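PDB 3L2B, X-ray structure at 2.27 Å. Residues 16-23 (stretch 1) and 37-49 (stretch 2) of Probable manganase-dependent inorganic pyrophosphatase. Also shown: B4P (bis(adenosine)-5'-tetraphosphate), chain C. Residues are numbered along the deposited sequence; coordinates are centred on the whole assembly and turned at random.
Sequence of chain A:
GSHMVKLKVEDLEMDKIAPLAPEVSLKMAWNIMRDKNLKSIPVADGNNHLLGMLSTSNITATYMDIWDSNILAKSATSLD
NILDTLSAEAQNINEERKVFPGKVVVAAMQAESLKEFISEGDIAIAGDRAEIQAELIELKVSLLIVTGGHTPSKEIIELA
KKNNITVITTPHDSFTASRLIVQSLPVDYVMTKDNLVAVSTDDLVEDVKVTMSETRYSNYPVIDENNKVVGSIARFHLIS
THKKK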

# COMPACT_ATOMS: atom_id res chain seq x y z
N LYS A 16 -7.93 1.36 -27.12
CA LYS A 16 -7.93 2.79 -26.92
C LYS A 16 -8.09 2.97 -25.44
O LYS A 16 -9.07 2.54 -24.85
CB LYS A 16 -9.08 3.47 -27.67
CG LYS A 16 -9.08 3.20 -29.16
CD LYS A 16 -7.83 3.74 -29.86
CE LYS A 16 -7.72 3.20 -31.30
NZ LYS A 16 -9.04 3.08 -32.00
N ILE A 17 -7.09 3.55 -24.81
CA ILE A 17 -7.18 3.86 -23.38
C ILE A 17 -6.97 5.33 -23.26
O ILE A 17 -5.96 5.84 -23.76
CB ILE A 17 -6.07 3.21 -22.54
CG1 ILE A 17 -5.73 1.79 -22.98
CG2 ILE A 17 -6.44 3.27 -21.04
CD1 ILE A 17 -4.47 1.28 -22.31
N ALA A 18 -7.90 6.01 -22.62
CA ALA A 18 -7.69 7.42 -22.28
C ALA A 18 -6.61 7.49 -21.20
O ALA A 18 -6.76 6.89 -20.15
CB ALA A 18 -9.00 8.08 -21.78
N PRO A 19 -5.50 8.18 -21.48
CA PRO A 19 -4.39 8.24 -20.51
C PRO A 19 -4.65 9.12 -19.32
O PRO A 19 -5.46 10.02 -19.38
CB PRO A 19 -3.22 8.81 -21.31
CG PRO A 19 -3.84 9.44 -22.53
CD PRO A 19 -5.17 8.84 -22.76
N LEU A 20 -3.94 8.84 -18.23
CA LEU A 20 -3.98 9.66 -17.04
C LEU A 20 -3.13 10.91 -17.17
O LEU A 20 -2.03 10.89 -17.73
CB LEU A 20 -3.46 8.85 -15.84
CG LEU A 20 -4.29 7.63 -15.47
CD1 LEU A 20 -3.67 6.92 -14.31
CD2 LEU A 20 -5.74 8.03 -15.15
N ALA A 21 -3.65 12.00 -16.62
CA ALA A 21 -2.86 13.22 -16.40
C ALA A 21 -1.85 12.90 -15.31
O ALA A 21 -2.12 12.07 -14.46
CB ALA A 21 -3.75 14.40 -15.99
N PRO A 22 -0.67 13.53 -15.35
CA PRO A 22 0.41 13.11 -14.43
C PRO A 22 0.20 13.44 -12.95
O PRO A 22 0.86 12.85 -12.05
CB PRO A 22 1.65 13.86 -14.96
CG PRO A 22 1.12 15.00 -15.82
CD PRO A 22 -0.27 14.62 -16.27
N GLU A 23 -0.68 14.40 -12.71
CA GLU A 23 -0.91 14.95 -11.37
C GLU A 23 -2.00 14.18 -10.65
O GLU A 23 -2.25 14.37 -9.46
CB GLU A 23 -1.25 16.44 -11.42
CG GLU A 23 -2.66 16.78 -11.96
CD GLU A 23 -2.72 17.00 -13.49
OE1 GLU A 23 -1.66 16.95 -14.19
OE2 GLU A 23 -3.85 17.23 -13.98
N ASN A 37 -10.76 -2.46 -15.90
CA ASN A 37 -10.15 -3.78 -15.88
C ASN A 37 -8.73 -3.80 -16.42
O ASN A 37 -8.28 -4.77 -17.03
CB ASN A 37 -11.03 -4.77 -16.67
CG ASN A 37 -10.74 -6.21 -16.30
OD1 ASN A 37 -10.55 -6.54 -15.13
ND2 ASN A 37 -10.73 -7.10 -17.31
N LEU A 38 -8.02 -2.72 -16.17
CA LEU A 38 -6.65 -2.55 -16.66
C LEU A 38 -5.63 -3.00 -15.61
O LEU A 38 -5.88 -2.91 -14.42
CB LEU A 38 -6.42 -1.10 -17.05
CG LEU A 38 -7.42 -0.54 -18.08
CD1 LEU A 38 -7.25 0.96 -18.19
CD2 LEU A 38 -7.25 -1.21 -19.44
N LYS A 39 -4.50 -3.52 -16.08
CA LYS A 39 -3.37 -3.88 -15.21
C LYS A 39 -2.33 -2.78 -15.28
O LYS A 39 -1.48 -2.62 -14.40
CB LYS A 39 -2.74 -5.22 -15.64
CG LYS A 39 -3.78 -6.33 -15.88
CD LYS A 39 -3.18 -7.70 -16.26
CE LYS A 39 -2.55 -7.69 -17.65
NZ LYS A 39 -1.84 -8.96 -17.94
N SER A 40 -2.41 -2.01 -16.35
CA SER A 40 -1.61 -0.79 -16.48
C SER A 40 -2.35 0.25 -17.29
O SER A 40 -3.38 -0.03 -17.92
CB SER A 40 -0.28 -1.08 -17.12
OG SER A 40 -0.50 -1.42 -18.46
N ILE A 41 -1.83 1.46 -17.22
CA ILE A 41 -2.48 2.61 -17.84
C ILE A 41 -1.46 3.69 -18.14
O ILE A 41 -0.64 4.04 -17.29
CB ILE A 41 -3.63 3.17 -16.98
CG1 ILE A 41 -4.46 4.18 -17.77
CG2 ILE A 41 -3.08 3.77 -15.70
CD1 ILE A 41 -5.65 4.76 -16.99
N PRO A 42 -1.46 4.20 -19.37
CA PRO A 42 -0.49 5.23 -19.75
C PRO A 42 -0.73 6.59 -19.10
O PRO A 42 -1.86 6.98 -18.80
CB PRO A 42 -0.62 5.29 -21.27
CG PRO A 42 -2.03 4.82 -21.54
CD PRO A 42 -2.35 3.82 -20.49
N VAL A 43 0.36 7.28 -18.85
CA VAL A 43 0.32 8.62 -18.31
C VAL A 43 0.84 9.57 -19.39
O VAL A 43 1.88 9.32 -20.01
CB VAL A 43 1.20 8.75 -17.07
CG1 VAL A 43 1.06 10.13 -16.46
CG2 VAL A 43 0.87 7.62 -16.04
N ALA A 44 0.10 10.65 -19.62
CA ALA A 44 0.41 11.61 -20.71
C ALA A 44 0.23 13.06 -20.30
O ALA A 44 -0.62 13.37 -19.48
CB ALA A 44 -0.47 11.34 -21.93
N ASP A 45 1.04 13.93 -20.90
CA ASP A 45 0.97 15.37 -20.64
C ASP A 45 -0.23 16.02 -21.31
O ASP A 45 -1.07 15.36 -21.90
CB ASP A 45 2.28 16.10 -20.99
CG ASP A 45 2.54 16.21 -22.49
OD1 ASP A 45 1.64 16.04 -23.32
OD2 ASP A 45 3.71 16.45 -22.82
N GLY A 46 -0.28 17.34 -21.21
CA GLY A 46 -1.42 18.09 -21.68
C GLY A 46 -1.61 18.03 -23.17
O GLY A 46 -2.72 18.21 -23.66
N ASN A 47 -0.53 17.79 -23.90
CA ASN A 47 -0.57 17.65 -25.36
C ASN A 47 -0.72 16.20 -25.76
O ASN A 47 -0.61 15.81 -26.94
CB ASN A 47 0.67 18.26 -26.00
CG ASN A 47 0.77 19.74 -25.74
OD1 ASN A 47 -0.23 20.45 -25.78
ND2 ASN A 47 1.97 20.21 -25.42
N ASN A 48 -0.98 15.40 -24.73
CA ASN A 48 -1.25 13.99 -24.88
C ASN A 48 -0.01 13.29 -25.41
O ASN A 48 -0.11 12.33 -26.15
CB ASN A 48 -2.46 13.78 -25.79
CG ASN A 48 -3.14 12.47 -25.55
OD1 ASN A 48 -3.50 12.14 -24.42
ND2 ASN A 48 -3.36 11.71 -26.62
N HIS A 49 1.15 13.81 -25.05
CA HIS A 49 2.41 13.10 -25.25
C HIS A 49 2.63 12.13 -24.06
O HIS A 49 2.17 12.40 -22.95
CB HIS A 49 3.59 14.09 -25.40
CG HIS A 49 3.58 14.86 -26.69
ND1 HIS A 49 4.70 15.48 -27.20
CD2 HIS A 49 2.58 15.08 -27.59
CE1 HIS A 49 4.40 16.04 -28.36
NE2 HIS A 49 3.12 15.81 -28.62
PA B4P C . 4.13 -7.40 -17.33
O1A B4P C . 5.23 -8.37 -17.47
O2A B4P C . 3.55 -6.85 -18.71
O3A B4P C . 3.08 -8.10 -16.38
PB B4P C . 1.52 -7.78 -16.19
O1B B4P C . 0.75 -8.18 -17.38
O2B B4P C . 1.32 -6.26 -15.75
O3B B4P C . 1.24 -8.73 -14.94
PG B4P C . 0.80 -10.27 -15.10
O1G B4P C . 1.64 -10.88 -16.16
O2G B4P C . 0.78 -11.04 -13.72
O3G B4P C . -0.74 -10.18 -15.53
PD B4P C . -1.62 -11.52 -15.63
O1D B4P C . -2.69 -11.34 -16.62
O2D B4P C . -0.67 -12.79 -15.92
O5E B4P C . 4.72 -6.14 -16.56
C5E B4P C . 5.04 -6.23 -15.17
C4E B4P C . 5.34 -4.82 -14.68
O4E B4P C . 6.32 -4.22 -15.52
C3E B4P C . 4.11 -3.94 -14.79
O3E B4P C . 3.49 -3.85 -13.54
C2E B4P C . 4.62 -2.60 -15.28
O2E B4P C . 4.92 -1.76 -14.18
C1E B4P C . 5.90 -2.91 -16.00
N9A B4P C . 5.62 -2.82 -17.46
C8A B4P C . 4.56 -3.37 -18.11
N7A B4P C . 4.59 -3.07 -19.44
C5A B4P C . 5.68 -2.32 -19.66
C6A B4P C . 6.30 -1.68 -20.82
N6A B4P C . 5.77 -1.78 -22.04
N1A B4P C . 7.43 -0.96 -20.63
C2A B4P C . 7.99 -0.86 -19.41
N3A B4P C . 7.47 -1.41 -18.31
C4A B4P C . 6.34 -2.14 -18.35
O5F B4P C . -2.21 -11.60 -14.16
C5F B4P C . -3.00 -10.52 -13.68
C4F B4P C . -3.40 -10.84 -12.26
O4F B4P C . -4.27 -11.98 -12.27
C3F B4P C . -2.19 -11.17 -11.42
O3F B4P C . -1.79 -10.04 -10.65
C2F B4P C . -2.67 -12.31 -10.54
O2F B4P C . -3.17 -11.72 -9.36
C1F B4P C . -3.80 -12.97 -11.34
N9B B4P C . -3.24 -14.18 -11.98
C8B B4P C . -2.03 -14.31 -12.57
N7B B4P C . -1.85 -15.59 -13.00
C5B B4P C . -2.95 -16.29 -12.68
C6B B4P C . -3.40 -17.68 -12.85
N6B B4P C . -2.62 -18.60 -13.46
N1B B4P C . -4.61 -18.01 -12.37
C2B B4P C . -5.40 -17.11 -11.76
N3B B4P C . -5.04 -15.83 -11.56
C4B B4P C . -3.85 -15.36 -12.00

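Residues 16-23 run alongside the strand formed by residues 40-44, and the two segments are joined at a single beta bridge between Leu20 and Val43, whose CA atoms lie 4.6 Å apart. The register advances in the same direction on both segments, Pro19 lying nearest Pro42 and Ala21 nearest Ala44, so the pairing is parallel. Stretch 1 itself forms no regular strand; it is extended at this point and makes two backbone hydrogen bonds, both through Leu20. Leu20 N donates to Pro42 O (2.8 Å), and Leu20 O accepts from Ala44 N (2.9 Å, with a nearly straight N-H...O angle of 169°). Leu20 thus bonds to the residues before and after Val43, as expected of a parallel bridge. The same carbonyl also receives a CA-H...O contact, Val43 CA to Leu20 O at 3.3 Å. The prolines in stretch 1 have no amide hydrogen to offer, and Pro19 and Pro22 contribute through packing instead.

Apolar contacts extend the interface beyond the bridge, and together the two stretches bury 565 Å². Ile17, whose CA-to-CB bond points toward stretch 2, places CG2 3.8 Å from Leu38 CD1 and 3.9 Å from Ile41 CG1, while its CD1 lies 3.8 Å from Pro42 CD. One branched side chain therefore touches three hydrophobic neighbours. Leu20 adds a close methyl contact, its CD1 lying 3.5 Å from Ile41 CG2. Pro19 packs its CB against Ala44 CB at 3.8 Å and, more loosely, against Pro42 CG at 4.2 Å; the small methyl of Ala44 fits beside the proline ring. Farther along, Pro22 CB lies 4.1 Å from Val43 CG1. These contacts are nondirectional and gain from excluding water, in keeping with the burial of Leu20 and of Ile41 through Ala44.

A network of hydrogen bonds within stretch 2 follows the strand. After the strand, Asp45 to Asn48 form a type I turn, closed by the backbone bond from Asn48 N to Asp45 O (2.8 Å). Asp45 OD1 accepts from His49 N (2.9 Å) and, weakly, from Asn47 N (2.8 Å), while Asp45 N donates to His49 O (2.8 Å). The turn brings Asn48 back to stretch 1, where its OD1 approaches Pro19 CG at 3.3 Å.

Lys39, just before the strand, makes no contact with stretch 1. Lys39 NZ instead donates hydrogen bonds to B4P O1B (2.8 Å), O3G (2.9 Å) and O1D (2.9 Å), gripping the polyphosphate chain.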